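Local structure of lipolytic protein G-D-S-L family (Chitinophaga pinensis, 4Q7Q) at residues A[61-64]-A[65-68]; A[134-138]-A[139-143]; A[204-207]-A[208-212]. The protein is of unknown function but is possibly a lipase or acylhydrolase of the GDSL-like (SGNH hydrolase) kind. One frame throughout, in Å; residues are numbered along the deposited sequence.

All three contacts are local, each made by one continuous run of chain. Contacts 1 and 3 are surface contacts on opposite sides of the chain's centre, their own centres about 41 Å apart; contact 2 is partly buried. Contact 1 lies between helix 56-61 and strand 73-77, next to helix 104-118, and is largely bridged by water. Contacts 2 and 3 belong to antiparallel strand pairs outside the parallel sheet and rely on direct backbone bonds and aromatic packing: 134-143 supplies the loop of one hairpin, 204-212 the exit from another. Their centres are about 17 Å apart, and they touch where Asp134 OD2 packs at 3.6 Å from Phe211 CE1.

Contact 1 (A[61-64]-A[65-68]); sequences GNID and SLGL. With FMT (formic acid), chain E.
The peptide carbonyl of Asn62 is the flat group met across this turn: Ser65 N stands above its plane, 43° out of it, while Leu66 CG packs against the same oxygen, Asn62 O, at 3.3 Å. Ser65 N donates to Asn62 O over 2.9 Å, closing a turn just after helix 56-61. The carboxamide of Asn62 makes its bonds outside the turn; its ND2 is bonded to Gly58 O and also reaches O2 of a formic acid molecule, probably from the crystallisation liquor, in a weak bond of 3.2 Å. Near the carbonyl, Asn62 CB and Leu66 CD2 are 4.0 Å apart.

With CG1 anti to the backbone N (chi1 -159°), Ile63 swings CD1 to within 3.8 Å of Leu68 CD1, the two side chains crossing at a slant. Ile63 also packs on Ile110 and Ile111 of helix 104-118, and Leu68 on Leu118. Asp64 points its carboxylate elsewhere, OD1 forming a salt bridge with Lys114.

Water does much of the remaining bonding. One molecule donates to Ile63 O at 2.7 Å and accepts from Leu66 N and Leu68 N; a second joins Asp64 O to Gly67 N. One direct bond and two bridging waters thus tie 61-64 to 65-68 through the backbone, whereas the apolar branches of Ile63 and Leu68 fasten the loop to the neighbouring helix.

Contact 2 (A[134-138]-A[139-143]); sequences DFVYI and ADAKN
Two backbone bonds run between Tyr137 and the residues that follow it. Tyr137 N gives its hydrogen to Asn143 O at 2.9 Å, an almost straight bond (168°). Tyr137 O in turn accepts from Asp140 N at 3.1 Å. That second bond closes a type I turn from Tyr137 to Asp140, and a further type I turn follows from Asp140 to Asn143. Within it Asp140 OD1 accepts from Lys142 N, an Asx turn, the oxygen being met from above the carboxylate plane.

The two turns in succession form the loop of a beta hairpin whose arms are strands 135-136 and 144-145. Its Phe135 side chain touches Asp235, which with Ser14 and His238 probably makes up a catalytic triad, as in other SGNH hydrolases.

Both aromatic rings, Phe135 and Tyr137, come from the first arm and meet residues of 139-143. Since CG of Tyr137 is anti to the backbone N (chi1 -174°), the ring lies against the Ala139 peptide, with Ala139 N over its centre and Ala139 CB over the same face in a CH-pi contact, 3.9 Å from the centroid. Asn143 OD1 meets the edge of the other ring, 3.6 Å from Phe135 CE2, with the amide plane nearly perpendicular (83°) to the ring.

Aliphatic packing comes from Val136 CG1, which rests 3.6 Å from Ala141 CB, and from Tyr137 CB, 3.7 Å from Asn143 CB. The Asn143 side chain also approaches a bound tetraethylene glycol, probably from the crystallisation liquor.

Contact 3 (A[204-207]-A[208-212]); sequences VNYK and YPAFV
Phe211 N bonds to Lys207 O over 3.0 Å (N-H...O angle 150°) where the chain, leaving strand 203-206, passes a cis peptide bond between Tyr208 and Pro209 and enters a 3-10 segment at 210-212. Ala210 N is equally near Lys207 O but poorly angled and makes no bond; the methyl of that residue, Ala210 CB, packs against Lys207 O at 3.3 Å. Val212 N bonds to Pro209 O.

Tyr206 and Phe211 meet through their first side-chain carbons, CB to CB at 3.8 Å, rather than ring to ring. The Phe211 ring instead turns an edge to the backbone: Tyr206 O lies in the ring plane, 3.3 Å from Phe211 CD2. This comes from the first torsion of Phe211 (chi1 74°), which sets CG between the backbone N and the carbonyl carbon and turns the CD2 edge of the ring toward Tyr206 O. The ring of Tyr206 leads away from the loop; Val204 CG1 lies over one of its faces, toward the rim, and Tyr206 CD1 still comes within 4.2 Å of Ala210 CB. At the cis bond, Pro209 CB stands over the centre of the Tyr208 ring, 3.9 Å above its plane. Lys207 runs extended beyond CG, its aliphatic part passing alongside Tyr208 O, with Lys207 CG at 3.6 Å from that oxygen.

Strand 203-206 pairs antiparallel with strand 193-196, Val204 bonding to Leu195 and Tyr206 to Lys193 through their backbones. Phe211 folds back onto the side chains of Lys193 and Leu195, and both Phe211 and Tyr208 reach Asn133, so the loop bridges this strand pair and the chain just before strand 135-136.

Contact 1 (A[61-64]-A[65-68])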
loop_
_atom_site.group_PDB
_atom_site.type_symbol
_atom_site.label_atom_id
_atom_site.label_comp_id
_atom_site.label_asym_id
_atom_site.label_seq_id
_atom_site.Cartn_x
_atom_site.Cartn_y
_atom_site.Cartn_z
ATOM N N GLY A 61 2.997 -5.562 16.170
ATOM C CA GLY A 61 3.942 -6.181 17.085
ATOM C C GLY A 61 4.908 -5.203 17.724
ATOM O O GLY A 61 5.497 -5.493 18.763
ATOM N N ASN A 62 5.077 -4.044 17.098
ATOM C CA ASN A 62 5.989 -3.019 17.601
ATOM C C ASN A 62 5.244 -1.755 17.973
ATOM O O ASN A 62 5.847 -0.688 18.090
ATOM C CB ASN A 62 7.030 -2.655 16.541
ATOM C CG ASN A 62 8.061 -3.733 16.348
ATOM O OD1 ASN A 62 9.027 -3.819 17.100
ATOM N ND2 ASN A 62 7.870 -4.561 15.333
ATOM N N ILE A 63 3.937 -1.884 18.158
ATOM C CA ILE A 63 3.045 -0.731 18.230
ATOM C C ILE A 63 3.389 0.285 19.326
ATOM O O ILE A 63 3.144 1.476 19.153
ATOM C CB ILE A 63 1.562 -1.183 18.332
ATOM C CG1 ILE A 63 0.612 -0.062 17.906
ATOM C CG2 ILE A 63 1.235 -1.691 19.732
ATOM C CD1 ILE A 63 0.671 0.295 16.450
ATOM N N ASP A 64 3.980 -0.170 20.431
ATOM C CA ASP A 64 4.313 0.724 21.541
ATOM C C ASP A 64 5.702 1.346 21.399
ATOM O O ASP A 64 6.107 2.162 22.228
ATOM C CB ASP A 64 4.200 -0.018 22.878
ATOM C CG ASP A 64 2.778 -0.440 23.190
ATOM O OD1 ASP A 64 1.851 0.341 22.884
ATOM O OD2 ASP A 64 2.588 -1.548 23.741
ATOM N N SER A 65 6.413 0.982 20.331
ATOM C CA SER A 65 7.803 1.392 20.160
ATOM C C SER A 65 8.041 2.207 18.894
ATOM O O SER A 65 9.184 2.390 18.483
ATOM C CB SER A 65 8.716 0.159 20.153
ATOM O OG SER A 65 8.558 -0.596 21.343
ATOM N N LEU A 66 6.969 2.690 18.275
ATOM C CA LEU A 66 7.084 3.407 17.011
ATOM C C LEU A 66 7.225 4.915 17.173
ATOM O O LEU A 66 7.466 5.630 16.199
ATOM C CB LEU A 66 5.877 3.102 16.121
ATOM C CG LEU A 66 5.675 1.639 15.736
ATOM C CD1 LEU A 66 4.541 1.515 14.739
ATOM C CD2 LEU A 66 6.966 1.070 15.161
ATOM N N GLY A 67 7.062 5.405 18.397
ATOM C CA GLY A 67 7.059 6.834 18.623
ATOM C C GLY A 67 5.773 7.479 18.149
ATOM O O GLY A 67 5.746 8.678 17.862
ATOM N N LEU A 68 4.704 6.689 18.049
ATOM C CA LEU A 68 3.399 7.240 17.703
ATOM C C LEU A 68 2.995 8.303 18.712
ATOM O O LEU A 68 3.143 8.110 19.920
ATOM C CB LEU A 68 2.336 6.145 17.674
ATOM C CG LEU A 68 2.422 5.166 16.510
ATOM C CD1 LEU A 68 1.464 4.012 16.744
ATOM C CD2 LEU A 68 2.095 5.879 15.210
HETATM C C FMT E . 7.586 -8.158 14.345
HETATM O O1 FMT E . 6.440 -7.953 14.757
HETATM O O2 FMT E . 8.314 -7.330 13.777
HETATM O O HOH W 1 4.399 3.871 19.289
HETATM O O HOH W 2 6.946 4.728 21.243
HETATM O O HOH W 3 5.890 -2.470 21.039
#

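Contact 2 (A[134-138]-A[139-143])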
loop_
_atom_site.group_PDB
_atom_site.type_symbol
_atom_site.label_atom_id
_atom_site.label_comp_id
_atom_site.label_asym_id
_atom_site.label_seq_id
_atom_site.Cartn_x
_atom_site.Cartn_y
_atom_site.Cartn_z
ATOM N N ASP A 134 3.450 -7.680 -11.172
ATOM C CA ASP A 134 4.758 -8.242 -10.845
ATOM C C ASP A 134 5.666 -7.126 -10.347
ATOM O O ASP A 134 5.838 -6.108 -11.014
ATOM C CB ASP A 134 5.398 -8.877 -12.081
ATOM C CG ASP A 134 4.754 -10.189 -12.482
ATOM O OD1 ASP A 134 3.749 -10.610 -11.874
ATOM O OD2 ASP A 134 5.275 -10.804 -13.428
ATOM N N PHE A 135 6.243 -7.331 -9.170
ATOM C CA PHE A 135 7.127 -6.357 -8.556
ATOM C C PHE A 135 8.576 -6.757 -8.756
ATOM O O PHE A 135 8.925 -7.919 -8.564
ATOM C CB PHE A 135 6.820 -6.286 -7.060
ATOM C CG PHE A 135 7.914 -5.662 -6.234
ATOM C CD1 PHE A 135 8.218 -4.322 -6.372
ATOM C CD2 PHE A 135 8.624 -6.414 -5.307
ATOM C CE1 PHE A 135 9.216 -3.737 -5.605
ATOM C CE2 PHE A 135 9.615 -5.836 -4.533
ATOM C CZ PHE A 135 9.917 -4.494 -4.684
ATOM N N VAL A 136 9.415 -5.803 -9.156
ATOM C CA VAL A 136 10.860 -6.003 -9.171
ATOM C C VAL A 136 11.517 -4.805 -8.497
ATOM O O VAL A 136 11.329 -3.670 -8.922
ATOM C CB VAL A 136 11.412 -6.174 -10.599
ATOM C CG1 VAL A 136 12.890 -6.504 -10.544
ATOM C CG2 VAL A 136 10.663 -7.269 -11.332
ATOM N N TYR A 137 12.260 -5.059 -7.424
ATOM C CA TYR A 137 12.872 -3.990 -6.644
ATOM C C TYR A 137 13.933 -3.242 -7.457
ATOM O O TYR A 137 14.870 -3.842 -7.986
ATOM C CB TYR A 137 13.491 -4.569 -5.369
ATOM C CG TYR A 137 14.044 -3.538 -4.409
ATOM C CD1 TYR A 137 13.455 -2.285 -4.285
ATOM C CD2 TYR A 137 15.155 -3.822 -3.625
ATOM C CE1 TYR A 137 13.959 -1.341 -3.410
ATOM C CE2 TYR A 137 15.665 -2.883 -2.740
ATOM C CZ TYR A 137 15.063 -1.639 -2.639
ATOM O OH TYR A 137 15.562 -0.698 -1.764
ATOM N N ILE A 138 13.785 -1.925 -7.538
ATOM C CA ILE A 138 14.659 -1.102 -8.363
ATOM C C ILE A 138 16.127 -1.121 -7.913
ATOM O O ILE A 138 17.036 -0.900 -8.722
ATOM C CB ILE A 138 14.114 0.349 -8.466
ATOM C CG1 ILE A 138 14.671 1.046 -9.705
ATOM C CG2 ILE A 138 14.403 1.150 -7.200
ATOM C CD1 ILE A 138 13.880 2.279 -10.109
ATOM N N ALA A 139 16.367 -1.407 -6.634
ATOM C CA ALA A 139 17.735 -1.418 -6.115
ATOM C C ALA A 139 18.345 -2.819 -6.074
ATOM O O ALA A 139 19.541 -2.969 -5.809
ATOM C CB ALA A 139 17.798 -0.759 -4.733
ATOM N N ASP A 140 17.528 -3.837 -6.342
ATOM C CA ASP A 140 17.985 -5.227 -6.324
ATOM C C ASP A 140 16.922 -6.134 -6.936
ATOM O O ASP A 140 15.982 -6.543 -6.259
ATOM C CB ASP A 140 18.283 -5.676 -4.888
ATOM C CG ASP A 140 18.898 -7.067 -4.819
ATOM O OD1 ASP A 140 18.976 -7.761 -5.858
ATOM O OD2 ASP A 140 19.304 -7.473 -3.712
ATOM N N ALA A 141 17.092 -6.467 -8.211
ATOM C CA ALA A 141 16.088 -7.226 -8.953
ATOM C C ALA A 141 15.869 -8.659 -8.464
ATOM O O ALA A 141 14.898 -9.299 -8.862
ATOM C CB ALA A 141 16.413 -7.216 -10.449
ATOM N N LYS A 142 16.764 -9.158 -7.609
ATOM C CA LYS A 142 16.594 -10.477 -7.004
ATOM C C LYS A 142 15.454 -10.453 -5.991
ATOM O O LYS A 142 14.909 -11.497 -5.621
ATOM C CB LYS A 142 17.886 -10.939 -6.331
ATOM C CG LYS A 142 19.023 -11.169 -7.303
ATOM C CD LYS A 142 20.265 -11.681 -6.595
ATOM C CE LYS A 142 21.389 -11.933 -7.586
ATOM N NZ LYS A 142 22.593 -12.507 -6.927
ATOM N N ASN A 143 15.117 -9.251 -5.538
ATOM C CA ASN A 143 13.942 -9.030 -4.717
ATOM C C ASN A 143 12.778 -8.758 -5.655
ATOM O O ASN A 143 12.662 -7.675 -6.235
ATOM C CB ASN A 143 14.166 -7.848 -3.778
ATOM C CG ASN A 143 13.084 -7.715 -2.731
ATOM O OD1 ASN A 143 11.925 -8.067 -2.956
ATOM N ND2 ASN A 143 13.462 -7.207 -1.566
#

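Contact 3 (A[204-207]-A[208-212])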
loop_
_atom_site.group_PDB
_atom_site.type_symbol
_atom_site.label_atom_id
_atom_site.label_comp_id
_atom_site.label_asym_id
_atom_site.label_seq_id
_atom_site.Cartn_x
_atom_site.Cartn_y
_atom_site.Cartn_z
ATOM N N VAL A 204 12.452 -7.905 -25.673
ATOM C CA VAL A 204 11.126 -7.583 -26.185
ATOM C C VAL A 204 10.311 -6.865 -25.095
ATOM O O VAL A 204 10.424 -7.197 -23.910
ATOM C CB VAL A 204 10.397 -8.877 -26.645
ATOM C CG1 VAL A 204 8.943 -8.611 -26.966
ATOM C CG2 VAL A 204 11.109 -9.503 -27.842
ATOM N N ASN A 205 9.518 -5.872 -25.495
ATOM C CA ASN A 205 8.553 -5.243 -24.595
ATOM C C ASN A 205 7.276 -6.069 -24.523
ATOM O O ASN A 205 6.493 -6.096 -25.476
ATOM C CB ASN A 205 8.227 -3.809 -25.035
ATOM C CG ASN A 205 7.647 -3.734 -26.454
ATOM O OD1 ASN A 205 8.197 -4.308 -27.392
ATOM N ND2 ASN A 205 6.526 -3.031 -26.604
ATOM N N TYR A 206 7.064 -6.746 -23.394
ATOM C CA TYR A 206 5.853 -7.537 -23.195
ATOM C C TYR A 206 4.892 -6.830 -22.248
ATOM O O TYR A 206 5.179 -6.696 -21.058
ATOM C CB TYR A 206 6.181 -8.899 -22.586
ATOM C CG TYR A 206 6.960 -9.839 -23.478
ATOM C CD1 TYR A 206 6.326 -10.580 -24.475
ATOM C CD2 TYR A 206 8.329 -10.003 -23.310
ATOM C CE1 TYR A 206 7.041 -11.456 -25.284
ATOM C CE2 TYR A 206 9.049 -10.876 -24.105
ATOM C CZ TYR A 206 8.401 -11.595 -25.095
ATOM O OH TYR A 206 9.117 -12.464 -25.885
ATOM N N LYS A 207 3.750 -6.393 -22.758
ATOM C CA LYS A 207 2.751 -5.807 -21.880
ATOM C C LYS A 207 2.048 -6.894 -21.071
ATOM O O LYS A 207 2.303 -8.084 -21.255
ATOM C CB LYS A 207 1.740 -4.980 -22.673
ATOM C CG LYS A 207 0.777 -5.782 -23.503
ATOM C CD LYS A 207 -0.190 -4.837 -24.213
ATOM C CE LYS A 207 -1.459 -5.531 -24.616
ATOM N NZ LYS A 207 -2.374 -4.540 -25.222
ATOM N N TYR A 208 1.178 -6.479 -20.157
ATOM C CA TYR A 208 0.327 -7.410 -19.425
ATOM C C TYR A 208 -0.885 -7.734 -20.292
ATOM O O TYR A 208 -1.427 -6.850 -20.933
ATOM C CB TYR A 208 -0.127 -6.745 -18.131
ATOM C CG TYR A 208 -0.980 -7.614 -17.245
ATOM C CD1 TYR A 208 -0.397 -8.540 -16.391
ATOM C CD2 TYR A 208 -2.362 -7.502 -17.247
ATOM C CE1 TYR A 208 -1.157 -9.342 -15.577
ATOM C CE2 TYR A 208 -3.142 -8.304 -16.425
ATOM C CZ TYR A 208 -2.529 -9.219 -15.591
ATOM O OH TYR A 208 -3.287 -10.020 -14.771
ATOM N N PRO A 209 -1.339 -9.000 -20.300
ATOM C CA PRO A 209 -0.868 -10.135 -19.502
ATOM C C PRO A 209 0.235 -10.975 -20.161
ATOM O O PRO A 209 0.637 -11.984 -19.584
ATOM C CB PRO A 209 -2.137 -10.975 -19.354
ATOM C CG PRO A 209 -2.825 -10.780 -20.655
ATOM C CD PRO A 209 -2.594 -9.329 -21.005
ATOM N N ALA A 210 0.732 -10.605 -21.323
ATOM C CA ALA A 210 1.782 -11.397 -21.948
ATOM C C ALA A 210 2.963 -11.683 -21.045
ATOM O O ALA A 210 3.465 -12.746 -21.040
ATOM C CB ALA A 210 2.268 -10.697 -23.227
ATOM N N PHE A 211 3.394 -10.699 -20.301
ATOM C CA PHE A 211 4.580 -10.837 -19.486
ATOM C C PHE A 211 4.487 -11.886 -18.388
ATOM O O PHE A 211 5.463 -12.330 -17.939
ATOM C CB PHE A 211 5.179 -9.505 -19.017
ATOM C CG PHE A 211 4.421 -8.773 -17.916
ATOM C CD1 PHE A 211 4.236 -9.318 -16.672
ATOM C CD2 PHE A 211 4.005 -7.498 -18.118
ATOM C CE1 PHE A 211 3.587 -8.613 -15.698
ATOM C CE2 PHE A 211 3.370 -6.789 -17.142
ATOM C CZ PHE A 211 3.172 -7.351 -15.925
ATOM N N VAL A 212 3.294 -12.271 -18.026
ATOM C CA VAL A 212 3.126 -13.330 -17.039
ATOM C C VAL A 212 3.675 -14.636 -17.537
ATOM O O VAL A 212 4.099 -15.431 -16.761
ATOM C CB VAL A 212 1.673 -13.508 -16.618
ATOM C CG1 VAL A 212 1.554 -14.541 -15.518
ATOM C CG2 VAL A 212 1.137 -12.199 -16.133
#